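Local coordinates for protein halogenase (Chondromyces crocatus, PDB 3E1T) that probably uses flavin-adenine dinucleotide to chlorinate an intermediate or precursor of chondrochloren, as a variant member of the FAD-dependent halogenases, at residues A[221-224]-A[230-233]; A[269-274]-A[278-283]. All coordinates share one frame; numbering follows the deposited sequence.

Interaction 1 of 2, residues A[221-224]-A[230-233]; sequences WYIP and TSVG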
loop_
_atom_site.group_PDB
_atom_site.type_symbol
_atom_site.label_atom_id
_atom_site.label_comp_id
_atom_site.label_asym_id
_atom_site.label_seq_id
_atom_site.Cartn_x
_atom_site.Cartn_y
_atom_site.Cartn_z
ATOM N N TRP A 221 -14.417 -0.901 -4.057
ATOM C CA TRP A 221 -14.285 -0.830 -2.605
ATOM C C TRP A 221 -15.328 0.124 -2.039
ATOM O O TRP A 221 -15.803 1.028 -2.740
ATOM C CB TRP A 221 -12.869 -0.442 -2.154
ATOM C CG TRP A 221 -12.520 1.030 -2.268
ATOM C CD1 TRP A 221 -12.914 2.037 -1.430
ATOM C CD2 TRP A 221 -11.661 1.641 -3.248
ATOM N NE1 TRP A 221 -12.383 3.243 -1.844
ATOM C CE2 TRP A 221 -11.600 3.024 -2.949
ATOM C CE3 TRP A 221 -10.955 1.156 -4.362
ATOM C CZ2 TRP A 221 -10.854 3.926 -3.714
ATOM C CZ3 TRP A 221 -10.199 2.051 -5.118
ATOM C CH2 TRP A 221 -10.164 3.430 -4.794
ATOM N N TYR A 222 -15.671 -0.084 -0.770
ATOM C CA TYR A 222 -16.734 0.659 -0.077
ATOM C C TYR A 222 -16.295 0.736 1.376
ATOM O O TYR A 222 -16.442 -0.224 2.124
ATOM C CB TYR A 222 -18.071 -0.083 -0.188
ATOM C CG TYR A 222 -19.293 0.670 0.345
ATOM C CD1 TYR A 222 -20.058 1.468 -0.500
ATOM C CD2 TYR A 222 -19.700 0.552 1.679
ATOM C CE1 TYR A 222 -21.188 2.150 -0.036
ATOM C CE2 TYR A 222 -20.855 1.236 2.163
ATOM C CZ TYR A 222 -21.581 2.031 1.296
ATOM O OH TYR A 222 -22.713 2.714 1.720
ATOM N N ILE A 223 -15.704 1.863 1.748
ATOM C CA ILE A 223 -15.066 2.020 3.051
ATOM C C ILE A 223 -15.814 3.082 3.837
ATOM O O ILE A 223 -15.883 4.234 3.394
ATOM C CB ILE A 223 -13.593 2.450 2.919
ATOM C CG1 ILE A 223 -12.797 1.427 2.094
ATOM C CG2 ILE A 223 -12.969 2.672 4.301
ATOM C CD1 ILE A 223 -11.402 1.912 1.648
ATOM N N PRO A 224 -16.393 2.701 4.993
ATOM C CA PRO A 224 -17.031 3.707 5.842
ATOM C C PRO A 224 -15.987 4.496 6.631
ATOM O O PRO A 224 -15.140 3.908 7.327
ATOM C CB PRO A 224 -17.918 2.880 6.775
ATOM C CG PRO A 224 -17.233 1.523 6.865
ATOM C CD PRO A 224 -16.484 1.336 5.555
ATOM N N THR A 230 -18.614 7.768 3.243
ATOM C CA THR A 230 -18.080 6.550 2.627
ATOM C C THR A 230 -17.181 6.833 1.413
ATOM O O THR A 230 -17.554 7.584 0.497
ATOM C CB THR A 230 -19.192 5.553 2.211
ATOM O OG1 THR A 230 -20.142 5.409 3.276
ATOM C CG2 THR A 230 -18.588 4.173 1.902
ATOM N N SER A 231 -15.996 6.222 1.431
ATOM C CA SER A 231 -15.081 6.202 0.280
ATOM C C SER A 231 -15.500 5.089 -0.661
ATOM O O SER A 231 -15.699 3.962 -0.228
ATOM C CB SER A 231 -13.649 5.954 0.755
ATOM O OG SER A 231 -12.790 5.673 -0.337
ATOM N N VAL A 232 -15.645 5.396 -1.941
ATOM C CA VAL A 232 -16.143 4.420 -2.904
ATOM C C VAL A 232 -15.346 4.504 -4.198
ATOM O O VAL A 232 -15.273 5.565 -4.839
ATOM C CB VAL A 232 -17.661 4.593 -3.216
ATOM C CG1 VAL A 232 -18.138 3.495 -4.177
ATOM C CG2 VAL A 232 -18.506 4.552 -1.922
ATOM N N GLY A 233 -14.770 3.376 -4.593
ATOM C CA GLY A 233 -13.900 3.354 -5.758
ATOM C C GLY A 233 -14.107 2.144 -6.627
ATOM O O GLY A 233 -14.310 1.037 -6.114
#
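W221 lies flat over the backbone of G233, and its indole N-H reaches across to S231 on the partner strand. The W221 NE1-H is spent on S231 OG at 2.9 Å, nearly straight at 171° and within 3° of the ring plane. S231 OG is gripped a second time by the carboxylate of E48, which leaves this buried hydroxyl with two polar partners. With chi1 at 78°, CG of W221 sits between its own N and carbonyl carbon, folding the indole back across the neighbouring strand. CA of G233 then rests over the centre of the six-membered ring of W221, 3.5 Å from its centroid, a CH-pi contact that glycine suits, since a CB at this position would collide with W221 CZ2 as the indole now lies. The two strands form an antiparallel beta hairpin, 218-224 with 229-237, and its backbone groups are paired here by four hydrogen bonds. W221 N gives to G233 O at 2.8 Å and G233 N returns to W221 O at 3.2 Å; I223 and S231 exchange a second such pair. On the face bearing Y222, V232 and T230, the phenol ring of Y222 takes the methyl CG2 of T230 over its centre, 3.5 Å from the centroid, while V232 CG2 touches Y222 CD1 at 3.7 Å. Threonine suits this place because its two branches divide the work: CG2 packs on the ring, and OG1 bonds to the guanidinium of R201. Y222 OH is bonded to the carbonyl of K200, and its ring meets Y265 edge-to-face. W221 also touches the flavin cofactor. A leucine here would probably leave S231 OG without its indole donor, uncover G233 CA and take away part of the pocket wall beside the flavin.

Interaction 2 of 2, residues A[269-274]-A[278-283]; sequences ATRVTT and GEIRIR. With FAD (flavin-adenine dinucleotide), chain C.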
loop_
_atom_site.group_PDB
_atom_site.type_symbol
_atom_site.label_atom_id
_atom_site.label_comp_id
_atom_site.label_asym_id
_atom_site.label_seq_id
_atom_site.Cartn_x
_atom_site.Cartn_y
_atom_site.Cartn_z
ATOM N N ALA A 269 -27.859 7.595 -0.825
ATOM C CA ALA A 269 -26.708 8.486 -0.680
ATOM C C ALA A 269 -26.649 9.629 -1.674
ATOM O O ALA A 269 -27.165 9.547 -2.793
ATOM C CB ALA A 269 -25.392 7.680 -0.700
ATOM N N THR A 270 -26.027 10.713 -1.229
ATOM C CA THR A 270 -25.688 11.824 -2.099
ATOM C C THR A 270 -24.168 11.939 -2.155
ATOM O O THR A 270 -23.479 11.759 -1.146
ATOM C CB THR A 270 -26.331 13.158 -1.633
ATOM O OG1 THR A 270 -25.889 14.225 -2.480
ATOM C CG2 THR A 270 -25.971 13.479 -0.187
ATOM N N ARG A 271 -23.646 12.214 -3.340
ATOM C CA ARG A 271 -22.216 12.372 -3.473
ATOM C C ARG A 271 -21.795 13.732 -2.938
ATOM O O ARG A 271 -22.503 14.731 -3.124
ATOM C CB ARG A 271 -21.790 12.227 -4.925
ATOM C CG ARG A 271 -20.488 11.486 -5.051
ATOM C CD ARG A 271 -19.853 11.687 -6.386
ATOM N NE ARG A 271 -18.901 12.783 -6.315
ATOM C CZ ARG A 271 -18.958 13.882 -7.055
ATOM N NH1 ARG A 271 -19.920 14.041 -7.955
ATOM N NH2 ARG A 271 -18.032 14.812 -6.900
ATOM N N VAL A 272 -20.652 13.764 -2.263
ATOM C CA VAL A 272 -20.063 15.029 -1.832
ATOM C C VAL A 272 -19.637 15.820 -3.073
ATOM O O VAL A 272 -19.012 15.268 -3.983
ATOM C CB VAL A 272 -18.875 14.810 -0.882
ATOM C CG1 VAL A 272 -18.375 16.141 -0.336
ATOM C CG2 VAL A 272 -19.275 13.902 0.261
ATOM N N THR A 273 -20.005 17.099 -3.110
ATOM C CA THR A 273 -19.738 17.965 -4.260
ATOM C C THR A 273 -18.762 19.093 -3.934
ATOM O O THR A 273 -18.247 19.747 -4.843
ATOM C CB THR A 273 -21.032 18.592 -4.819
ATOM O OG1 THR A 273 -21.810 19.131 -3.739
ATOM C CG2 THR A 273 -21.854 17.557 -5.571
ATOM N N THR A 274 -18.506 19.318 -2.645
ATOM C CA THR A 274 -17.590 20.385 -2.212
ATOM C C THR A 274 -16.491 19.873 -1.277
ATOM O O THR A 274 -16.605 18.786 -0.716
ATOM C CB THR A 274 -18.337 21.567 -1.533
ATOM O OG1 THR A 274 -18.888 21.138 -0.283
ATOM C CG2 THR A 274 -19.454 22.114 -2.430
ATOM N N GLY A 278 -15.208 16.162 -2.494
ATOM C CA GLY A 278 -16.188 16.489 -3.525
ATOM C C GLY A 278 -15.680 16.209 -4.921
ATOM O O GLY A 278 -16.406 16.347 -5.903
ATOM N N GLU A 279 -14.420 15.810 -5.007
ATOM C CA GLU A 279 -13.803 15.532 -6.287
ATOM C C GLU A 279 -13.804 14.021 -6.534
ATOM O O GLU A 279 -13.845 13.227 -5.590
ATOM C CB GLU A 279 -12.380 16.101 -6.299
ATOM C CG GLU A 279 -12.054 16.964 -7.529
ATOM C CD GLU A 279 -12.776 18.317 -7.530
ATOM O OE1 GLU A 279 -12.535 19.136 -6.609
ATOM O OE2 GLU A 279 -13.579 18.566 -8.463
ATOM N N ILE A 280 -13.790 13.616 -7.798
ATOM C CA ILE A 280 -13.526 12.212 -8.090
ATOM C C ILE A 280 -12.185 12.068 -8.813
ATOM O O ILE A 280 -11.957 12.687 -9.861
ATOM C CB ILE A 280 -14.715 11.459 -8.784
ATOM C CG1 ILE A 280 -14.382 11.037 -10.212
ATOM C CG2 ILE A 280 -16.059 12.203 -8.635
ATOM C CD1 ILE A 280 -15.208 9.871 -10.663
ATOM N N ARG A 281 -11.288 11.287 -8.216
ATOM C CA ARG A 281 -9.909 11.195 -8.696
ATOM C C ARG A 281 -9.668 9.919 -9.498
ATOM O O ARG A 281 -10.443 8.968 -9.406
ATOM C CB ARG A 281 -8.914 11.214 -7.532
ATOM C CG ARG A 281 -9.315 11.988 -6.266
ATOM C CD ARG A 281 -9.256 13.487 -6.428
ATOM N NE ARG A 281 -8.710 14.158 -5.243
ATOM C CZ ARG A 281 -9.383 14.422 -4.124
ATOM N NH1 ARG A 281 -10.653 14.054 -3.981
ATOM N NH2 ARG A 281 -8.773 15.057 -3.134
ATOM N N ILE A 282 -8.580 9.903 -10.264
ATOM C CA ILE A 282 -8.113 8.691 -10.921
ATOM C C ILE A 282 -6.677 8.352 -10.483
ATOM O O ILE A 282 -5.846 9.252 -10.288
ATOM C CB ILE A 282 -8.233 8.770 -12.478
ATOM C CG1 ILE A 282 -8.073 7.375 -13.094
ATOM C CG2 ILE A 282 -7.212 9.753 -13.072
ATOM C CD1 ILE A 282 -8.425 7.271 -14.551
ATOM N N ARG A 283 -6.411 7.057 -10.297
ATOM C CA ARG A 283 -5.061 6.551 -10.117
ATOM C C ARG A 283 -4.806 5.421 -11.114
ATOM O O ARG A 283 -5.608 4.507 -11.258
ATOM C CB ARG A 283 -4.823 6.069 -8.685
ATOM C CG ARG A 283 -4.585 7.182 -7.666
ATOM C CD ARG A 283 -3.189 7.851 -7.820
ATOM N NE ARG A 283 -2.088 6.892 -7.701
ATOM C CZ ARG A 283 -1.640 6.391 -6.553
ATOM N NH1 ARG A 283 -2.175 6.764 -5.398
ATOM N NH2 ARG A 283 -0.641 5.521 -6.562
HETATM P PA FAD C . 2.262 8.908 0.489
HETATM O O1A FAD C . 1.106 8.610 1.407
HETATM O O2A FAD C . 1.899 9.112 -0.941
HETATM O O5B FAD C . 2.970 10.253 1.036
HETATM C C5B FAD C . 4.138 10.776 0.425
HETATM C C4B FAD C . 4.298 12.250 0.810
HETATM O O4B FAD C . 5.388 12.836 0.126
HETATM C C3B FAD C . 3.062 13.056 0.426
HETATM O O3B FAD C . 2.599 13.715 1.584
HETATM C C2B FAD C . 3.546 14.066 -0.594
HETATM O O2B FAD C . 2.945 15.310 -0.368
HETATM C C1B FAD C . 5.038 14.121 -0.323
HETATM N N9A FAD C . 5.883 14.457 -1.483
HETATM C C8A FAD C . 5.742 14.084 -2.796
HETATM N N7A FAD C . 6.775 14.613 -3.492
HETATM C C5A FAD C . 7.578 15.302 -2.645
HETATM C C6A FAD C . 8.756 16.045 -2.816
HETATM N N6A FAD C . 9.256 16.296 -4.032
HETATM N N1A FAD C . 9.335 16.636 -1.717
HETATM C C2A FAD C . 8.763 16.540 -0.474
HETATM N N3A FAD C . 7.598 15.819 -0.323
HETATM C C4A FAD C . 7.022 15.208 -1.382
HETATM N N1 FAD C . -3.452 1.523 1.303
HETATM C C2 FAD C . -4.031 1.063 2.453
HETATM O O2 FAD C . -3.300 0.821 3.411
HETATM N N3 FAD C . -5.400 0.869 2.499
HETATM C C4 FAD C . -6.196 1.152 1.393
HETATM O O4 FAD C . -7.419 1.002 1.437
HETATM C C4X FAD C . -5.604 1.605 0.222
HETATM N N5 FAD C . -6.360 1.897 -0.897
HETATM C C5X FAD C . -5.745 2.357 -2.046
HETATM C C6 FAD C . -6.498 2.646 -3.189
HETATM C C7 FAD C . -5.863 3.111 -4.351
HETATM C C7M FAD C . -6.652 3.202 -5.626
HETATM C C8 FAD C . -4.473 3.283 -4.375
HETATM C C8M FAD C . -3.729 3.582 -5.657
HETATM C C9 FAD C . -3.733 3.004 -3.231
HETATM C C9A FAD C . -4.356 2.539 -2.067
HETATM N N10 FAD C . -3.595 2.275 -0.944
HETATM C C10 FAD C . -4.212 1.801 0.194
HETATM C "C1'" FAD C . -2.107 2.578 -0.925
HETATM C "C2'" FAD C . -1.733 3.850 -0.154
HETATM O "O2'" FAD C . -2.290 4.952 -0.839
HETATM C "C3'" FAD C . -0.208 4.023 -0.083
HETATM O "O3'" FAD C . 0.436 2.772 0.020
HETATM C "C4'" FAD C . 0.294 4.846 1.103
HETATM O "O4'" FAD C . -0.236 6.151 1.028
HETATM C "C5'" FAD C . 1.821 4.916 1.059
HETATM O "O5'" FAD C . 2.272 5.916 1.929
HETATM P P FAD C . 3.655 6.691 1.665
HETATM O O1P FAD C . 4.129 7.295 2.969
HETATM O O2P FAD C . 4.689 5.754 1.127
HETATM O O3P FAD C . 3.340 7.739 0.515
HETATM O O HOH W 1 -16.698 12.586 -4.320
HETATM O O HOH W 2 -15.293 19.434 -5.058
#
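A connection between two short strands that both pair with strand 189-197 brings R271 and V272 against G278 and I280, and strand 281-284 then runs on to the FAD pocket. R271 reaches from the first segment to the second. Its NH2 lies beside the carbonyl oxygen of G278, near the guanidinium plane, while CG2 of I280 covers one face, 3.7 Å from R271 CZ. The chain of R271 bends at CG-CD (chi3 94°), turning the flat group across the side chain of I280 at about a right angle. Isoleucine suits the spot: its CG2 methyl packs on the arginine, and the side chain also touches L252 and L192. On the guanidinium edge, R271 NE donates to a water 3.0 Å away, and this water lies within hydrogen-bonding reach, 3.2 Å, of E279 O, one of several acceptors it could serve. Next along the chain, V272 O receives a CA-H...O contact from G278 CA at 3.1 Å. A side chain on G278 would collide with T273 and T274, so glycine suits this close approach of the two backbones. At the other end, R283 lays its guanidinium against the flavin methyl C8M, with R283 NH1 3.6 Å from that carbon; bends at chi2 and chi3 bring one face over the methyl. The R271 contact therefore combines an apolar cover with a water that can bridge to a main-chain carbonyl; its charge has a long, weak ion-pair partner in E249, at NH1, and E279 OE2, 6.0 Å from R271 NH2, is likely to add only a mild attraction.

How the interactions relate
Interaction 1 comes first along the chain and closes before interaction 2 opens. Their centres are 11 Å apart and their nearest atoms about 6 Å, so they do not touch, yet both reach the same mixed sheet. Strand 189-197 joins them: it pairs antiparallel with 229-237 of the hairpin and, further along the chain, with 270-271 and 281-284. Interaction 1 is buried, whereas interaction 2 lies nearer the surface. Each nevertheless sends one residue of the FAD pocket, W221 or R283, to the cofactor, and I46 touches both side chains. The sheet thus supplies the flavin site from two of its strands, 218-224 and 281-284.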